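Local coordinates for major capsid protein (Paramecium bursaria Chlorella virus 1, PDB 5TIP) that self-assembles as trimers into the large icosahedral glycoprotein capsid of a chlorella virus, at residues Asn109-Phe112 / Arg113-Ala117; Phe265-Pro268 / Thr269-Gly272. All coordinates share one frame; numbering follows the deposited sequence.

Interaction 1: residues Asn109-Phe112 / Arg113-Ala117; sequences NDWF and RTYDA
The backbone carbonyl of Asp110 is gripped twice by Thr114: Thr114 N lies 2.8 Å from Asp110 O, and the hydroxyl Thr114 OG1 lies 2.9 Å from the same oxygen. The two donors reach it from opposite faces of the carbonyl plane. Thr114 can donate its hydroxyl backwards along the helix because OG1 stands beside its own backbone N (chi1 -62°), and its polar group is thereby satisfied within the buried helix. The same torsion places the methyl CG2 against the indole, 4.2 Å from Trp111 CZ3. At the next residue, Tyr115 N meets Trp111 O at 2.6 Å in a nearly straight bond, and Tyr115 CB sits over one face of the indole in a CH-pi contact, 4.2 Å from the centroid of the six-membered ring of Trp111. Thr114 and Tyr115 both pack on Trp111, while His107 meets its ring edge-to-face and Tyr416 of strand 412-426 packs against it. On another side of the helix Arg113, its chain bent at chi2 and chi3, turns NH2 to Asp116 OD2, 2.8 Å away, in a salt bridge that approaches the carboxylate from above its plane. Arg113 NE is paired with Glu89, so two acids probably compensate the charge of the buried guanidinium. The carboxylate of Asp110 receives the hydroxyls of Tyr416 and Tyr274. Regular i to i+4 backbone bonding, a threonine hydroxyl returned to the preceding turn and an i to i+3 salt bridge are characteristic of an alpha-helix, here helix 109-119, buried between the chain's two jelly-roll domains.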
loop_
_atom_site.group_PDB
_atom_site.type_symbol
_atom_site.label_atom_id
_atom_site.label_comp_id
_atom_site.label_asym_id
_atom_site.label_seq_id
_atom_site.Cartn_x
_atom_site.Cartn_y
_atom_site.Cartn_z
ATOM N N ASN A 109 17.027 17.090 9.591
ATOM C CA ASN A 109 17.183 15.668 9.295
ATOM C C ASN A 109 16.351 14.803 10.233
ATOM O O ASN A 109 15.848 13.752 9.821
ATOM C CB ASN A 109 18.657 15.258 9.351
ATOM C CG ASN A 109 19.311 15.583 10.674
ATOM O OD1 ASN A 109 18.675 16.110 11.585
ATOM N ND2 ASN A 109 20.593 15.259 10.791
ATOM N N ASP A 110 16.185 15.221 11.491
ATOM C CA ASP A 110 15.346 14.448 12.399
ATOM C C ASP A 110 13.878 14.542 12.006
ATOM O O ASP A 110 13.100 13.626 12.300
ATOM C CB ASP A 110 15.547 14.909 13.843
ATOM C CG ASP A 110 14.806 14.036 14.843
ATOM O OD1 ASP A 110 15.203 12.866 15.024
ATOM O OD2 ASP A 110 13.826 14.518 15.448
ATOM N N TRP A 111 13.475 15.631 11.347
ATOM C CA TRP A 111 12.125 15.678 10.797
ATOM C C TRP A 111 11.981 14.717 9.625
ATOM O O TRP A 111 10.962 14.027 9.503
ATOM C CB TRP A 111 11.767 17.094 10.358
ATOM C CG TRP A 111 10.513 17.115 9.548
ATOM C CD1 TRP A 111 10.390 17.456 8.235
ATOM C CD2 TRP A 111 9.201 16.748 9.992
ATOM N NE1 TRP A 111 9.081 17.336 7.834
ATOM C CE2 TRP A 111 8.331 16.903 8.895
ATOM C CE3 TRP A 111 8.677 16.310 11.212
ATOM C CZ2 TRP A 111 6.967 16.637 8.983
ATOM C CZ3 TRP A 111 7.324 16.045 11.296
ATOM C CH2 TRP A 111 6.484 16.209 10.188
ATOM N N PHE A 112 12.989 14.637 8.802
ATOM C CA PHE A 112 12.994 13.709 7.713
ATOM C C PHE A 112 12.841 12.310 8.313
ATOM O O PHE A 112 12.099 11.525 7.793
ATOM C CB PHE A 112 14.272 13.852 6.885
ATOM C CG PHE A 112 14.204 14.905 5.845
ATOM C CD1 PHE A 112 13.729 16.122 6.117
ATOM C CD2 PHE A 112 14.592 14.645 4.567
ATOM C CE1 PHE A 112 13.643 17.077 5.173
ATOM C CE2 PHE A 112 14.486 15.608 3.580
ATOM C CZ PHE A 112 14.009 16.839 3.898
ATOM N N ARG A 113 13.540 12.024 9.409
ATOM C CA ARG A 113 13.438 10.721 10.056
ATOM C C ARG A 113 12.051 10.516 10.653
ATOM O O ARG A 113 11.487 9.419 10.566
ATOM C CB ARG A 113 14.512 10.584 11.135
ATOM C CG ARG A 113 14.629 9.190 11.742
ATOM C CD ARG A 113 15.623 8.315 10.985
ATOM N NE ARG A 113 15.278 8.189 9.572
ATOM C CZ ARG A 113 14.396 7.319 9.095
ATOM N NH1 ARG A 113 13.768 6.490 9.920
ATOM N NH2 ARG A 113 14.137 7.278 7.796
ATOM N N THR A 114 11.487 11.563 11.265
ATOM C CA THR A 114 10.158 11.457 11.858
ATOM C C THR A 114 9.079 11.357 10.786
ATOM O O THR A 114 8.139 10.562 10.915
ATOM C CB THR A 114 9.896 12.657 12.769
ATOM O OG1 THR A 114 10.843 12.656 13.844
ATOM C CG2 THR A 114 8.486 12.606 13.345
ATOM N N TYR A 115 9.201 12.150 9.719
ATOM C CA TYR A 115 8.234 12.080 8.627
ATOM C C TYR A 115 8.230 10.699 7.984
ATOM O O TYR A 115 7.166 10.168 7.642
ATOM C CB TYR A 115 8.544 13.157 7.587
ATOM C CG TYR A 115 7.685 13.084 6.346
ATOM C CD1 TYR A 115 6.452 13.714 6.295
ATOM C CD2 TYR A 115 8.112 12.389 5.223
ATOM C CE1 TYR A 115 5.665 13.651 5.165
ATOM C CE2 TYR A 115 7.332 12.319 4.087
ATOM C CZ TYR A 115 6.109 12.953 4.063
ATOM O OH TYR A 115 5.323 12.891 2.934
ATOM N N ASP A 116 9.410 10.104 7.810
ATOM C CA ASP A 116 9.492 8.783 7.198
ATOM C C ASP A 116 8.838 7.724 8.078
ATOM O O ASP A 116 8.192 6.799 7.570
ATOM C CB ASP A 116 10.955 8.431 6.921
ATOM C CG ASP A 116 11.110 7.131 6.160
ATOM O OD1 ASP A 116 10.560 7.024 5.044
ATOM O OD2 ASP A 116 11.786 6.216 6.673
ATOM N N ALA A 117 8.988 7.845 9.398
ATOM C CA ALA A 117 8.425 6.849 10.303
ATOM C C ALA A 117 6.906 6.930 10.373
ATOM O O ALA A 117 6.247 5.924 10.656
ATOM C CB ALA A 117 9.023 7.015 11.700
#

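Interaction 2: residues Phe265-Pro268 / Thr269-Gly272; sequences FNNP and TNYG
A type I beta turn from Asn267 to Asn270 reverses the chain just beyond strand 257-266. Its closing bond runs from Asn270 N to Asn267 O, 3.0 Å apart, with the donor above the carbonyl plane. Pro268 and Thr269 occupy the two corners, where the fixed phi of proline suits the first. A second, side-chain bond spans the bend next to the turn: Asn266 ND2 gives a hydrogen to Asn270 O at 3.3 Å, nearly along the C=O axis and in the plane of the Asn266 amide. The same nitrogen also donates to Gln273 O, so one amide group grips the returning chain at two carbonyls. Asn266 is the last residue of its strand and remains bonded through its backbone to Ala412 of strand 412-426, which joins the strand leading into the turn to the sheet of the C-terminal jelly roll. Asn267 extends its amide alongside Thr269 and Asn270, with CG anti to its backbone N (chi1 178°). Its OD1 takes a long, weak bond from Thr269 N (3.5 Å), in the pattern of an Asx turn, and receives a water hydrogen at 2.8 Å from the water oxygen to Asn267 OD1. That water also lies 3.3 Å from Thr269 OG1, a weak bridge at the exposed corner. The amides of Asn267 and Asn270 stand almost perpendicular, 85° between planes, with Asn267 ND2 and Asn270 ND2 3.6 Å apart; both nitrogens donate to Gln273 OE1, which brings them together. Gly272, with a positive phi of 71°, carries the chain on towards Gln273.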
loop_
_atom_site.group_PDB
_atom_site.type_symbol
_atom_site.label_atom_id
_atom_site.label_comp_id
_atom_site.label_asym_id
_atom_site.label_seq_id
_atom_site.Cartn_x
_atom_site.Cartn_y
_atom_site.Cartn_z
ATOM N N PHE A 265 11.451 10.771 21.537
ATOM C CA PHE A 265 12.512 10.872 22.534
ATOM C C PHE A 265 13.757 10.224 21.945
ATOM O O PHE A 265 13.788 9.006 21.734
ATOM C CB PHE A 265 12.106 10.204 23.845
ATOM C CG PHE A 265 10.839 10.750 24.435
ATOM C CD1 PHE A 265 10.869 11.833 25.297
ATOM C CD2 PHE A 265 9.615 10.182 24.128
ATOM C CE1 PHE A 265 9.703 12.337 25.838
ATOM C CE2 PHE A 265 8.448 10.681 24.667
ATOM C CZ PHE A 265 8.493 11.760 25.523
ATOM N N ASN A 266 14.776 11.033 21.677
ATOM C CA ASN A 266 15.959 10.596 20.952
ATOM C C ASN A 266 17.196 10.670 21.836
ATOM O O ASN A 266 17.364 11.616 22.610
ATOM C CB ASN A 266 16.170 11.452 19.699
ATOM C CG ASN A 266 17.585 11.369 19.166
ATOM O OD1 ASN A 266 18.354 12.324 19.273
ATOM N ND2 ASN A 266 17.939 10.225 18.593
ATOM N N ASN A 267 18.059 9.661 21.715
ATOM C CA ASN A 267 19.388 9.714 22.307
ATOM C C ASN A 267 20.289 10.466 21.335
ATOM O O ASN A 267 20.633 9.932 20.273
ATOM C CB ASN A 267 19.928 8.311 22.586
ATOM C CG ASN A 267 21.332 8.326 23.166
ATOM O OD1 ASN A 267 21.807 9.351 23.656
ATOM N ND2 ASN A 267 22.004 7.182 23.113
ATOM N N PRO A 268 20.692 11.698 21.659
ATOM C CA PRO A 268 21.413 12.524 20.675
ATOM C C PRO A 268 22.715 11.913 20.184
ATOM O O PRO A 268 23.243 12.372 19.162
ATOM C CB PRO A 268 21.667 13.835 21.432
ATOM C CG PRO A 268 21.585 13.462 22.879
ATOM C CD PRO A 268 20.568 12.366 22.965
ATOM N N THR A 269 23.240 10.897 20.869
ATOM C CA THR A 269 24.485 10.274 20.432
ATOM C C THR A 269 24.300 9.509 19.126
ATOM O O THR A 269 25.189 9.516 18.266
ATOM C CB THR A 269 25.019 9.348 21.527
ATOM O OG1 THR A 269 25.171 10.089 22.744
ATOM C CG2 THR A 269 26.367 8.765 21.128
ATOM N N ASN A 270 23.151 8.858 18.948
ATOM C CA ASN A 270 22.911 7.982 17.809
ATOM C C ASN A 270 21.743 8.506 16.988
ATOM O O ASN A 270 20.674 8.801 17.534
ATOM C CB ASN A 270 22.633 6.550 18.266
ATOM C CG ASN A 270 23.775 5.967 19.070
ATOM O OD1 ASN A 270 24.925 5.977 18.630
ATOM N ND2 ASN A 270 23.468 5.466 20.259
ATOM N N TYR A 271 21.950 8.610 15.678
ATOM C CA TYR A 271 20.937 9.160 14.790
ATOM C C TYR A 271 19.750 8.214 14.682
ATOM O O TYR A 271 19.919 7.006 14.491
ATOM C CB TYR A 271 21.530 9.419 13.407
ATOM C CG TYR A 271 20.550 10.009 12.420
ATOM C CD1 TYR A 271 20.172 11.343 12.504
ATOM C CD2 TYR A 271 20.007 9.237 11.402
ATOM C CE1 TYR A 271 19.277 11.891 11.603
ATOM C CE2 TYR A 271 19.112 9.778 10.496
ATOM C CZ TYR A 271 18.752 11.105 10.602
ATOM O OH TYR A 271 17.862 11.649 9.706
ATOM N N GLY A 272 18.548 8.767 14.809
ATOM C CA GLY A 272 17.341 7.981 14.667
ATOM C C GLY A 272 17.063 7.004 15.785
ATOM O O GLY A 272 16.123 6.212 15.668
HETATM O O HOH W 1 23.490 10.572 25.573
#

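Overall arrangement
From the N terminus, the chain first reaches interaction 1, within helix 109-119, which follows strand 102-108 of the N-terminal jelly roll. Interaction 2 comes some 150 residues later, where strand 257-266 of the second jelly roll ends and the long loop towards strand 312-319 begins. Each contact is local and closes only a few residues; they follow in series and neither nest nor cross. In space their centres are about 12 Å apart, and they touch: Tyr271 OH is 2.9 Å from Asn109 O, a probable hydrogen bond, and Arg113 packs against Tyr271 and Gly272. The loop of one domain is thereby tied to the helix of the other.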